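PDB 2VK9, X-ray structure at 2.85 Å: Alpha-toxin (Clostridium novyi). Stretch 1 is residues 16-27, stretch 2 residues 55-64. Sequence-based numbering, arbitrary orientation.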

ATOM      1  N   LEU A  16       6.428 -12.701 -50.429  1.00 33.75           N
ATOM      2  CA  LEU A  16       5.440 -12.205 -51.380  1.00 33.51           C
ATOM      3  C   LEU A  16       4.218 -11.642 -50.664  1.00 33.44           C
ATOM      4  O   LEU A  16       3.106 -11.594 -51.298  1.00 34.43           O
ATOM      5  CB  LEU A  16       5.020 -13.317 -52.344  1.00 32.41           C
ATOM      6  CG  LEU A  16       6.109 -13.853 -53.276  1.00 31.26           C
ATOM      7  CD1 LEU A  16       5.592 -15.038 -54.078  1.00 32.78           C
ATOM      8  CD2 LEU A  16       6.617 -12.756 -54.198  1.00 34.01           C
ATOM      9  N   LYS A  17       4.329 -11.170 -49.458  1.00 34.26           N
ATOM     10  CA  LYS A  17       3.234 -10.491 -48.770  1.00 34.75           C
ATOM     11  C   LYS A  17       3.451  -8.984 -48.791  1.00 35.48           C
ATOM     12  O   LYS A  17       4.487  -8.494 -48.331  1.00 35.41           O
ATOM     13  CB  LYS A  17       3.071 -10.997 -47.334  1.00 34.46           C
ATOM     14  CG  LYS A  17       2.232 -10.105 -46.473  1.00 34.16           C
ATOM     15  CD  LYS A  17       1.712 -10.814 -45.244  1.00 35.32           C
ATOM     16  CE  LYS A  17       0.614  -9.974 -44.612  1.00 35.39           C
ATOM     17  NZ  LYS A  17      -0.304 -10.742 -43.757  1.00 35.83           N
ATOM     18  N   ARG A  18       2.466  -8.267 -49.339  1.00 36.26           N
ATOM     19  CA  ARG A  18       2.485  -6.803 -49.423  1.00 37.33           C
ATOM     20  C   ARG A  18       2.527  -6.186 -48.042  1.00 36.59           C
ATOM     21  O   ARG A  18       1.980  -6.746 -47.092  1.00 36.85           O
ATOM     22  CB  ARG A  18       1.255  -6.288 -50.171  1.00 37.05           C
ATOM     23  CG  ARG A  18       1.259  -6.605 -51.667  1.00 39.14           C
ATOM     24  CD  ARG A  18      -0.023  -6.110 -52.357  1.00 40.52           C
ATOM     25  NE  ARG A  18      -0.006  -4.662 -52.610  1.00 47.50           N
ATOM     26  CZ  ARG A  18       0.647  -4.072 -53.618  1.00 49.64           C
ATOM     27  NH1 ARG A  18       1.354  -4.790 -54.487  1.00 50.61           N
ATOM     28  NH2 ARG A  18       0.601  -2.751 -53.759  1.00 51.04           N
ATOM     29  N   LYS A  19       3.201  -5.047 -47.928  1.00 36.23           N
ATOM     30  CA  LYS A  19       3.257  -4.316 -46.668  1.00 35.58           C
ATOM     31  C   LYS A  19       1.928  -3.599 -46.463  1.00 35.15           C
ATOM     32  O   LYS A  19       1.451  -2.906 -47.357  1.00 35.14           O
ATOM     33  CB  LYS A  19       4.407  -3.302 -46.675  1.00 35.72           C
ATOM     34  CG  LYS A  19       5.828  -3.883 -46.612  1.00 35.85           C
ATOM     35  CD  LYS A  19       6.829  -2.843 -47.132  1.00 36.45           C
ATOM     36  CE  LYS A  19       8.267  -3.263 -46.920  1.00 38.01           C
ATOM     37  NZ  LYS A  19       8.678  -4.499 -47.668  1.00 39.78           N
ATOM     38  N   GLU A  20       1.321  -3.779 -45.296  1.00 34.54           N
ATOM     39  CA  GLU A  20       0.103  -3.060 -44.966  1.00 34.01           C
ATOM     40  C   GLU A  20       0.448  -1.618 -44.550  1.00 33.98           C
ATOM     41  O   GLU A  20       1.557  -1.361 -44.064  1.00 33.62           O
ATOM     42  CB  GLU A  20      -0.669  -3.782 -43.864  1.00 33.97           C
ATOM     43  CG  GLU A  20      -0.964  -5.264 -44.132  1.00 33.79           C
ATOM     44  CD  GLU A  20       0.086  -6.219 -43.536  1.00 34.38           C
ATOM     45  OE1 GLU A  20      -0.308  -7.285 -43.008  1.00 34.02           O
ATOM     46  OE2 GLU A  20       1.301  -5.909 -43.584  1.00 34.07           O
ATOM     47  N   PRO A  21      -0.476  -0.660 -44.786  1.00 34.10           N
ATOM     48  CA  PRO A  21      -0.246   0.704 -44.306  1.00 34.17           C
ATOM     49  C   PRO A  21       0.105   0.797 -42.816  1.00 34.15           C
ATOM     50  O   PRO A  21       1.049   1.507 -42.465  1.00 34.37           O
ATOM     51  CB  PRO A  21      -1.563   1.431 -44.618  1.00 34.11           C
ATOM     52  CG  PRO A  21      -2.514   0.397 -45.054  1.00 34.37           C
ATOM     53  CD  PRO A  21      -1.729  -0.758 -45.554  1.00 33.97           C
ATOM     54  N   GLU A  22      -0.613   0.078 -41.954  1.00 34.06           N
ATOM     55  CA  GLU A  22      -0.301   0.091 -40.512  1.00 34.12           C
ATOM     56  C   GLU A  22       1.014  -0.609 -40.121  1.00 33.64           C
ATOM     57  O   GLU A  22       1.538  -0.383 -39.030  1.00 33.65           O
ATOM     58  CB  GLU A  22      -1.482  -0.382 -39.641  1.00 34.27           C
ATOM     59  CG  GLU A  22      -2.352  -1.466 -40.233  1.00 36.17           C
ATOM     60  CD  GLU A  22      -3.341  -0.950 -41.275  1.00 39.00           C
ATOM     61  OE1 GLU A  22      -4.078   0.025 -41.005  1.00 39.55           O
ATOM     62  OE2 GLU A  22      -3.390  -1.537 -42.374  1.00 40.48           O
ATOM     63  N   TYR A  23       1.539  -1.446 -41.016  1.00 33.31           N
ATOM     64  CA  TYR A  23       2.881  -2.012 -40.874  1.00 32.80           C
ATOM     65  C   TYR A  23       3.913  -0.954 -41.225  1.00 32.72           C
ATOM     66  O   TYR A  23       4.900  -0.794 -40.511  1.00 32.70           O
ATOM     67  CB  TYR A  23       3.038  -3.255 -41.760  1.00 32.83           C
ATOM     68  CG  TYR A  23       4.408  -3.937 -41.756  1.00 33.02           C
ATOM     69  CD1 TYR A  23       5.181  -4.029 -40.593  1.00 32.75           C
ATOM     70  CD2 TYR A  23       4.913  -4.524 -42.924  1.00 33.11           C
ATOM     71  CE1 TYR A  23       6.420  -4.663 -40.604  1.00 32.69           C
ATOM     72  CE2 TYR A  23       6.149  -5.162 -42.938  1.00 32.37           C
ATOM     73  CZ  TYR A  23       6.891  -5.231 -41.774  1.00 32.66           C
ATOM     74  OH  TYR A  23       8.109  -5.863 -41.785  1.00 32.89           O
ATOM     75  N   ASN A  24       3.684  -0.223 -42.315  1.00 32.71           N
ATOM     76  CA  ASN A  24       4.554   0.909 -42.665  1.00 32.81           C
ATOM     77  C   ASN A  24       4.631   1.985 -41.570  1.00 32.67           C
ATOM     78  O   ASN A  24       5.701   2.570 -41.339  1.00 32.44           O
ATOM     79  CB  ASN A  24       4.140   1.536 -44.000  1.00 32.89           C
ATOM     80  CG  ASN A  24       4.537   0.692 -45.200  1.00 33.38           C
ATOM     81  OD1 ASN A  24       5.630   0.101 -45.254  1.00 34.22           O
ATOM     82  ND2 ASN A  24       3.653   0.642 -46.182  1.00 33.19           N
ATOM     83  N   LEU A  25       3.498   2.239 -40.905  1.00 32.31           N
ATOM     84  CA  LEU A  25       3.455   3.170 -39.778  1.00 32.29           C
ATOM     85  C   LEU A  25       4.490   2.815 -38.703  1.00 32.78           C
ATOM     86  O   LEU A  25       5.223   3.694 -38.240  1.00 32.85           O
ATOM     87  CB  LEU A  25       2.049   3.257 -39.170  1.00 31.72           C
ATOM     88  CG  LEU A  25       0.985   4.058 -39.928  1.00 30.23           C
ATOM     89  CD1 LEU A  25      -0.256   4.235 -39.070  1.00 29.56           C
ATOM     90  CD2 LEU A  25       1.498   5.406 -40.379  1.00 28.09           C
ATOM     91  N   ILE A  26       4.543   1.531 -38.333  1.00 33.15           N
ATOM     92  CA  ILE A  26       5.531   1.006 -37.393  1.00 33.63           C
ATOM     93  C   ILE A  26       6.923   1.232 -37.942  1.00 34.59           C
ATOM     94  O   ILE A  26       7.805   1.697 -37.227  1.00 34.81           O
ATOM     95  CB  ILE A  26       5.358  -0.509 -37.173  1.00 33.41           C
ATOM     96  CG1 ILE A  26       4.037  -0.808 -36.476  1.00 32.77           C
ATOM     97  CG2 ILE A  26       6.535  -1.092 -36.389  1.00 32.44           C
ATOM     98  CD1 ILE A  26       3.534  -2.211 -36.732  1.00 32.32           C
ATOM     99  N   LEU A  27       7.103   0.889 -39.219  1.00 35.73           N
ATOM    100  CA  LEU A  27       8.393   0.982 -39.895  1.00 36.87           C
ATOM    101  C   LEU A  27       8.890   2.409 -39.966  1.00 37.99           C
ATOM    102  O   LEU A  27      10.090   2.635 -39.961  1.00 38.06           O
ATOM    103  CB  LEU A  27       8.289   0.398 -41.302  1.00 36.79           C
ATOM    104  CG  LEU A  27       8.908  -0.978 -41.651  1.00 36.80           C
ATOM    105  CD1 LEU A  27       9.056  -1.938 -40.476  1.00 36.27           C
ATOM    106  CD2 LEU A  27       8.077  -1.623 -42.749  1.00 36.61           C
ATOM    107  N   LEU A  55       1.312   1.244 -32.034  1.00 34.27           N
ATOM    108  CA  LEU A  55       1.315   0.859 -33.443  1.00 34.27           C
ATOM    109  C   LEU A  55       1.367  -0.663 -33.624  1.00 34.54           C
ATOM    110  O   LEU A  55       0.652  -1.213 -34.459  1.00 34.48           O
ATOM    111  CB  LEU A  55       2.434   1.573 -34.215  1.00 33.80           C
ATOM    112  CG  LEU A  55       2.379   3.111 -34.285  1.00 32.85           C
ATOM    113  CD1 LEU A  55       3.574   3.645 -35.020  1.00 31.55           C
ATOM    114  CD2 LEU A  55       1.102   3.656 -34.916  1.00 32.28           C
ATOM    115  N   VAL A  56       2.184  -1.338 -32.822  1.00 34.93           N
ATOM    116  CA  VAL A  56       2.213  -2.792 -32.814  1.00 35.50           C
ATOM    117  C   VAL A  56       0.835  -3.359 -32.451  1.00 36.36           C
ATOM    118  O   VAL A  56       0.331  -4.259 -33.139  1.00 36.79           O
ATOM    119  CB  VAL A  56       3.296  -3.327 -31.859  1.00 35.46           C
ATOM    120  CG1 VAL A  56       3.138  -4.831 -31.630  1.00 34.98           C
ATOM    121  CG2 VAL A  56       4.675  -3.017 -32.414  1.00 35.44           C
ATOM    122  N   ASP A  57       0.228  -2.824 -31.388  1.00 36.95           N
ATOM    123  CA  ASP A  57      -1.110  -3.244 -30.965  1.00 37.30           C
ATOM    124  C   ASP A  57      -2.109  -3.096 -32.103  1.00 37.17           C
ATOM    125  O   ASP A  57      -2.815  -4.050 -32.423  1.00 37.33           O
ATOM    126  CB  ASP A  57      -1.584  -2.440 -29.747  1.00 37.89           C
ATOM    127  CG  ASP A  57      -1.350  -3.164 -28.423  1.00 39.39           C
ATOM    128  OD1 ASP A  57      -1.537  -4.402 -28.370  1.00 41.07           O
ATOM    129  OD2 ASP A  57      -0.989  -2.491 -27.423  1.00 41.07           O
ATOM    130  N   ASN A  58      -2.155  -1.907 -32.709  1.00 36.92           N
ATOM    131  CA  ASN A  58      -3.043  -1.630 -33.839  1.00 37.27           C
ATOM    132  C   ASN A  58      -2.907  -2.648 -34.972  1.00 37.32           C
ATOM    133  O   ASN A  58      -3.919  -3.122 -35.520  1.00 37.43           O
ATOM    134  CB  ASN A  58      -2.810  -0.223 -34.404  1.00 37.45           C
ATOM    135  CG  ASN A  58      -3.305   0.882 -33.481  1.00 38.69           C
ATOM    136  OD1 ASN A  58      -3.946   0.633 -32.454  1.00 40.08           O
ATOM    137  ND2 ASN A  58      -3.003   2.119 -33.850  1.00 39.56           N
ATOM    138  N   TYR A  59      -1.662  -2.978 -35.320  1.00 37.01           N
ATOM    139  CA  TYR A  59      -1.409  -3.974 -36.348  1.00 36.48           C
ATOM    140  C   TYR A  59      -1.975  -5.324 -35.929  1.00 36.43           C
ATOM    141  O   TYR A  59      -2.768  -5.914 -36.656  1.00 36.66           O
ATOM    142  CB  TYR A  59       0.081  -4.108 -36.674  1.00 36.06           C
ATOM    143  CG  TYR A  59       0.317  -5.133 -37.763  1.00 35.83           C
ATOM    144  CD1 TYR A  59       0.382  -4.751 -39.100  1.00 35.03           C
ATOM    145  CD2 TYR A  59       0.430  -6.494 -37.456  1.00 34.81           C
ATOM    146  CE1 TYR A  59       0.579  -5.685 -40.093  1.00 34.70           C
ATOM    147  CE2 TYR A  59       0.622  -7.429 -38.442  1.00 34.41           C
ATOM    148  CZ  TYR A  59       0.694  -7.022 -39.759  1.00 34.99           C
ATOM    149  OH  TYR A  59       0.879  -7.954 -40.751  1.00 35.28           O
ATOM    150  N   GLN A  60      -1.568  -5.793 -34.751  1.00 36.28           N
ATOM    151  CA  GLN A  60      -1.989  -7.089 -34.230  1.00 36.08           C
ATOM    152  C   GLN A  60      -3.497  -7.181 -34.025  1.00 36.23           C
ATOM    153  O   GLN A  60      -4.075  -8.272 -33.973  1.00 36.53           O
ATOM    154  CB  GLN A  60      -1.288  -7.365 -32.912  1.00 36.00           C
ATOM    155  CG  GLN A  60       0.186  -7.567 -33.050  1.00 35.90           C
ATOM    156  CD  GLN A  60       0.824  -8.020 -31.766  1.00 36.54           C
ATOM    157  OE1 GLN A  60       0.461  -7.568 -30.675  1.00 36.56           O
ATOM    158  NE2 GLN A  60       1.797  -8.914 -31.883  1.00 37.20           N
ATOM    159  N   THR A  61      -4.135  -6.030 -33.897  1.00 36.03           N
ATOM    160  CA  THR A  61      -5.566  -6.003 -33.732  1.00 35.89           C
ATOM    161  C   THR A  61      -6.252  -6.109 -35.086  1.00 35.67           C
ATOM    162  O   THR A  61      -7.172  -6.910 -35.253  1.00 35.63           O
ATOM    163  CB  THR A  61      -5.991  -4.769 -32.938  1.00 36.00           C
ATOM    164  OG1 THR A  61      -5.680  -5.003 -31.557  1.00 36.20           O
ATOM    165  CG2 THR A  61      -7.494  -4.479 -33.097  1.00 35.80           C
ATOM    166  N   LYS A  62      -5.790  -5.313 -36.049  1.00 35.36           N
ATOM    167  CA  LYS A  62      -6.365  -5.334 -37.383  1.00 35.30           C
ATOM    168  C   LYS A  62      -6.134  -6.671 -38.089  1.00 35.01           C
ATOM    169  O   LYS A  62      -7.008  -7.155 -38.803  1.00 35.04           O
ATOM    170  CB  LYS A  62      -5.836  -4.185 -38.234  1.00 35.55           C
ATOM    171  CG  LYS A  62      -6.504  -4.122 -39.583  1.00 36.99           C
ATOM    172  CD  LYS A  62      -6.534  -2.738 -40.156  1.00 39.88           C
ATOM    173  CE  LYS A  62      -7.532  -2.700 -41.305  1.00 41.40           C
ATOM    174  NZ  LYS A  62      -7.371  -1.460 -42.114  1.00 43.22           N
ATOM    175  N   TYR A  63      -4.969  -7.272 -37.872  1.00 34.53           N
ATOM    176  CA  TYR A  63      -4.658  -8.572 -38.459  1.00 34.14           C
ATOM    177  C   TYR A  63      -4.299  -9.591 -37.386  1.00 34.33           C
ATOM    178  O   TYR A  63      -3.116  -9.912 -37.219  1.00 34.79           O
ATOM    179  CB  TYR A  63      -3.509  -8.436 -39.452  1.00 33.57           C
ATOM    180  CG  TYR A  63      -3.668  -7.249 -40.347  1.00 32.97           C
ATOM    181  CD1 TYR A  63      -2.912  -6.098 -40.148  1.00 32.88           C
ATOM    182  CD2 TYR A  63      -4.602  -7.258 -41.375  1.00 32.69           C
ATOM    183  CE1 TYR A  63      -3.066  -4.991 -40.973  1.00 33.48           C
ATOM    184  CE2 TYR A  63      -4.772  -6.159 -42.203  1.00 32.91           C
ATOM    185  CZ  TYR A  63      -4.002  -5.032 -42.001  1.00 33.18           C
ATOM    186  OH  TYR A  63      -4.176  -3.950 -42.819  1.00 32.94           O
ATOM    187  N   PRO A  64      -5.311 -10.107 -36.654  1.00 34.06           N
ATOM    188  CA  PRO A  64      -5.050 -11.079 -35.592  1.00 33.86           C
ATOM    189  C   PRO A  64      -4.308 -12.313 -36.088  1.00 33.72           C
ATOM    190  O   PRO A  64      -3.542 -12.926 -35.343  1.00 33.96           O
ATOM    191  CB  PRO A  64      -6.453 -11.475 -35.115  1.00 33.66           C
ATOM    192  CG  PRO A  64      -7.378 -10.996 -36.167  1.00 33.93           C
ATOM    193  CD  PRO A  64      -6.748  -9.808 -36.772  1.00 33.91           C
TER
HETATM  194  O   HOH W   1       0.015   0.777 -36.723  1.00 29.43           O

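Two helices, residues 21-27 and 55-62, run nearly antiparallel at 162°, with their axes 9.2 Å apart at closest approach. The contact buries 520 Å², both sides summed. It is apolar around Leu 55 and becomes polar toward Tyr 63.

Leu 55 points toward stretch 1, opposite Ile 26, with their CA atoms 5.8 Å apart. Its CB lies 3.7 Å from CG1 of Ile 26. Its branched end reaches Leu 25: Leu 55 CD1 is 3.6 Å from Leu 25 O, and Leu 55 CD2 is 4.4 Å from Leu 25 CB. The apolar side chain of leucine suits a place beside Ile 26 and Leu 25. The backbone adds a water bridge. Water 1 donates to Leu 55 O at 3.1 Å and to Glu 22 O at 3.0 Å, so it links the two helices through their carbonyls.

Val 56 points away; its closest approach is through N, 4.1 Å from Ile 26 CG1. Asn 58 points toward stretch 1, but its side chain stops short of contact.

Tyr 59 is buried and has the largest covered area in either stretch, 91 Å². With chi1 at -179° (t), its ring reaches out so that OH meets Glu 20. Tyr 59 CB meets Ile 26 CD1 at 3.9 Å, and Tyr 59 CE1 meets Tyr 23 CB at 3.8 Å. The phenol can therefore pack against carbon along its length and still end in a polar group. Tyr 59 OH donates a hydrogen bond to Glu 20 OE1 at 2.6 Å. That same carboxylate oxygen forms a salt bridge with Lys 17 NZ at 3.5 Å, within stretch 1. Glu 20 is the N-cap residue of the first helix, so the bond ties Tyr 59 to the start of that helix.

Lys 62 extends with all four chi angles t. Its NZ forms a long salt bridge with Glu 22 OE1, at 3.8 Å. The long chain lets an exposed residue bring its charge to the edge of the contact.

Tyr 63 is the first residue to leave helical phi/psi, yet it still points toward stretch 1. Its OH donates to Glu 22 OE2 at 2.6 Å, and this oxygen lies near the ring plane. Glu 20 OE1 sits over one face of the ring. The Glu 22 carboxylate thus accepts the Tyr 63 hydrogen bond and also faces the charge of Lys 62.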